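Local coordinates for protein GCN5-related N-acetyltransferase (Kribbella flavida, PDB 4MY3) that probably transfers an acetyl group from acetyl-CoA to aminoglycosides, as a GCN5-related N-acetyltransferase that also carries a sterol carrier protein domain, at residues Asp305-Asp310 / Ser317-Leu322. Residues are numbered along the deposited sequence; the frame is centred on the assembly and turned at random.
Sequences DLLIDD and SGRWHL
Asp305 OD2 is gripped twice: Arg319 NH2 reaches it at 2.7 Å in a salt bridge, and Ser334 outside the hairpin adds a hydrogen bond. The arginine comes in on the anti side, 24° out of the carboxylate plane, yet keeps the oxygen close to its own guanidinium plane. The other oxygen serves the next residue on this face: His321 ND1 donates to Asp305 OD1 over 2.9 Å, nearly straight and within the imidazole plane, while Glu303 takes NE2, which should hold the imidazole against rotation. An asparagine here would probably weaken both links, leaving the Arg319 charge without its mate across the strands. Between these side chains, Leu306 N donates to Trp320 O and Trp320 N to Leu306 O, each over 2.8 Å, and Ile308 and Gly318 form the next hydrogen-bonded pair. On the opposite face, Ile308 CD1 meets Trp320 CD1 obliquely at 3.9 Å; CG anti to the carbonyl carbon (chi1 -61°) carries the indole to the Ile308 side chain, and helix 287-293 packs against both residues. Beyond the strand, Ser317 OG accepts the Asp310 N-H at 2.8 Å. Such cross-strand pairing is characteristic of an antiparallel beta hairpin, here supplying the middle strand of the sheet and its neighbour in the sterol carrier protein domain.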
loop_
_atom_site.group_PDB
_atom_site.type_symbol
_atom_site.label_atom_id
_atom_site.label_comp_id
_atom_site.label_asym_id
_atom_site.label_seq_id
_atom_site.Cartn_x
_atom_site.Cartn_y
_atom_site.Cartn_z
ATOM N N ASP B 305 -50.069 -23.678 12.281
ATOM C CA ASP B 305 -50.559 -23.320 10.953
ATOM C C ASP B 305 -49.727 -22.176 10.376
ATOM O O ASP B 305 -49.378 -21.229 11.087
ATOM C CB ASP B 305 -52.039 -22.936 11.004
ATOM C CG ASP B 305 -52.970 -24.131 10.836
ATOM O OD1 ASP B 305 -52.602 -25.260 11.239
ATOM O OD2 ASP B 305 -54.081 -23.930 10.300
ATOM N N LEU B 306 -49.391 -22.290 9.095
ATOM C CA LEU B 306 -48.607 -21.288 8.393
ATOM C C LEU B 306 -49.421 -20.797 7.210
ATOM O O LEU B 306 -50.018 -21.601 6.501
ATOM C CB LEU B 306 -47.335 -21.918 7.844
ATOM C CG LEU B 306 -46.238 -22.402 8.780
ATOM C CD1 LEU B 306 -45.209 -23.156 7.952
ATOM C CD2 LEU B 306 -45.582 -21.221 9.514
ATOM N N LEU B 307 -49.447 -19.493 6.971
ATOM C CA LEU B 307 -50.125 -18.995 5.778
ATOM C C LEU B 307 -49.107 -18.512 4.748
ATOM O O LEU B 307 -48.525 -17.439 4.906
ATOM C CB LEU B 307 -51.125 -17.891 6.120
ATOM C CG LEU B 307 -51.900 -17.329 4.920
ATOM C CD1 LEU B 307 -52.770 -18.396 4.271
ATOM C CD2 LEU B 307 -52.746 -16.148 5.337
ATOM N N ILE B 308 -48.885 -19.321 3.709
ATOM C CA ILE B 308 -47.905 -19.004 2.668
ATOM C C ILE B 308 -48.526 -18.167 1.555
ATOM O O ILE B 308 -49.423 -18.619 0.846
ATOM C CB ILE B 308 -47.273 -20.274 2.045
ATOM C CG1 ILE B 308 -46.555 -21.104 3.114
ATOM C CG2 ILE B 308 -46.312 -19.893 0.925
ATOM C CD1 ILE B 308 -45.990 -22.435 2.621
ATOM N N ASP B 309 -48.044 -16.938 1.408
ATOM C CA ASP B 309 -48.496 -16.054 0.342
ATOM C C ASP B 309 -47.418 -15.958 -0.727
ATOM O O ASP B 309 -46.493 -15.173 -0.585
ATOM C CB ASP B 309 -48.757 -14.676 0.925
ATOM C CG ASP B 309 -49.351 -13.721 -0.074
ATOM O OD1 ASP B 309 -49.367 -12.512 0.232
ATOM O OD2 ASP B 309 -49.822 -14.162 -1.151
ATOM N N ASP B 310 -47.529 -16.758 -1.786
ATOM C CA ASP B 310 -46.478 -16.837 -2.810
ATOM C C ASP B 310 -47.029 -16.887 -4.230
ATOM O O ASP B 310 -47.113 -17.969 -4.816
ATOM C CB ASP B 310 -45.594 -18.082 -2.595
ATOM C CG ASP B 310 -44.378 -18.128 -3.534
ATOM O OD1 ASP B 310 -43.604 -19.119 -3.487
ATOM O OD2 ASP B 310 -44.190 -17.176 -4.319
ATOM N N SER B 317 -49.047 -21.738 -2.334
ATOM C CA SER B 317 -49.737 -20.697 -1.605
ATOM C C SER B 317 -50.867 -21.289 -0.795
ATOM O O SER B 317 -51.280 -22.422 -1.031
ATOM C CB SER B 317 -50.280 -19.647 -2.552
ATOM O OG SER B 317 -49.330 -18.619 -2.742
ATOM N N GLY B 318 -51.363 -20.520 0.174
ATOM C CA GLY B 318 -52.475 -20.951 1.006
ATOM C C GLY B 318 -52.116 -21.297 2.439
ATOM O O GLY B 318 -50.993 -21.083 2.876
ATOM N N ARG B 319 -53.082 -21.838 3.173
ATOM C CA ARG B 319 -52.877 -22.141 4.579
ATOM C C ARG B 319 -52.409 -23.567 4.701
ATOM O O ARG B 319 -52.946 -24.448 4.036
ATOM C CB ARG B 319 -54.164 -21.938 5.381
ATOM C CG ARG B 319 -53.931 -21.253 6.714
ATOM C CD ARG B 319 -55.018 -21.575 7.716
ATOM N NE ARG B 319 -55.368 -20.400 8.506
ATOM C CZ ARG B 319 -55.433 -20.376 9.831
ATOM N NH1 ARG B 319 -55.766 -19.250 10.443
ATOM N NH2 ARG B 319 -55.173 -21.470 10.540
ATOM N N TRP B 320 -51.403 -23.791 5.542
ATOM C CA TRP B 320 -50.811 -25.117 5.709
ATOM C C TRP B 320 -50.640 -25.466 7.181
ATOM O O TRP B 320 -50.606 -24.584 8.033
ATOM C CB TRP B 320 -49.457 -25.197 4.996
ATOM C CG TRP B 320 -49.544 -24.964 3.520
ATOM C CD1 TRP B 320 -49.637 -23.761 2.884
ATOM C CD2 TRP B 320 -49.542 -25.962 2.489
ATOM N NE1 TRP B 320 -49.697 -23.946 1.520
ATOM C CE2 TRP B 320 -49.638 -25.287 1.253
ATOM C CE3 TRP B 320 -49.463 -27.355 2.490
ATOM C CZ2 TRP B 320 -49.668 -25.962 0.033
ATOM C CZ3 TRP B 320 -49.484 -28.022 1.276
ATOM C CH2 TRP B 320 -49.588 -27.330 0.069
ATOM N N HIS B 321 -50.531 -26.755 7.482
ATOM C CA HIS B 321 -50.216 -27.159 8.847
ATOM C C HIS B 321 -48.829 -27.792 8.950
ATOM O O HIS B 321 -48.505 -28.696 8.195
ATOM C CB HIS B 321 -51.274 -28.113 9.409
ATOM C CG HIS B 321 -51.002 -28.532 10.819
ATOM N ND1 HIS B 321 -51.374 -27.772 11.904
ATOM C CD2 HIS B 321 -50.360 -29.615 11.318
ATOM C CE1 HIS B 321 -50.985 -28.373 13.015
ATOM N NE2 HIS B 321 -50.366 -29.492 12.686
ATOM N N LEU B 322 -48.020 -27.314 9.890
ATOM C CA LEU B 322 -46.685 -27.868 10.101
ATOM C C LEU B 322 -46.711 -28.815 11.289
ATOM O O LEU B 322 -47.056 -28.416 12.404
ATOM C CB LEU B 322 -45.660 -26.764 10.366
ATOM C CG LEU B 322 -44.210 -26.966 9.890
ATOM C CD1 LEU B 322 -43.204 -26.294 10.823
ATOM C CD2 LEU B 322 -43.833 -28.431 9.660
#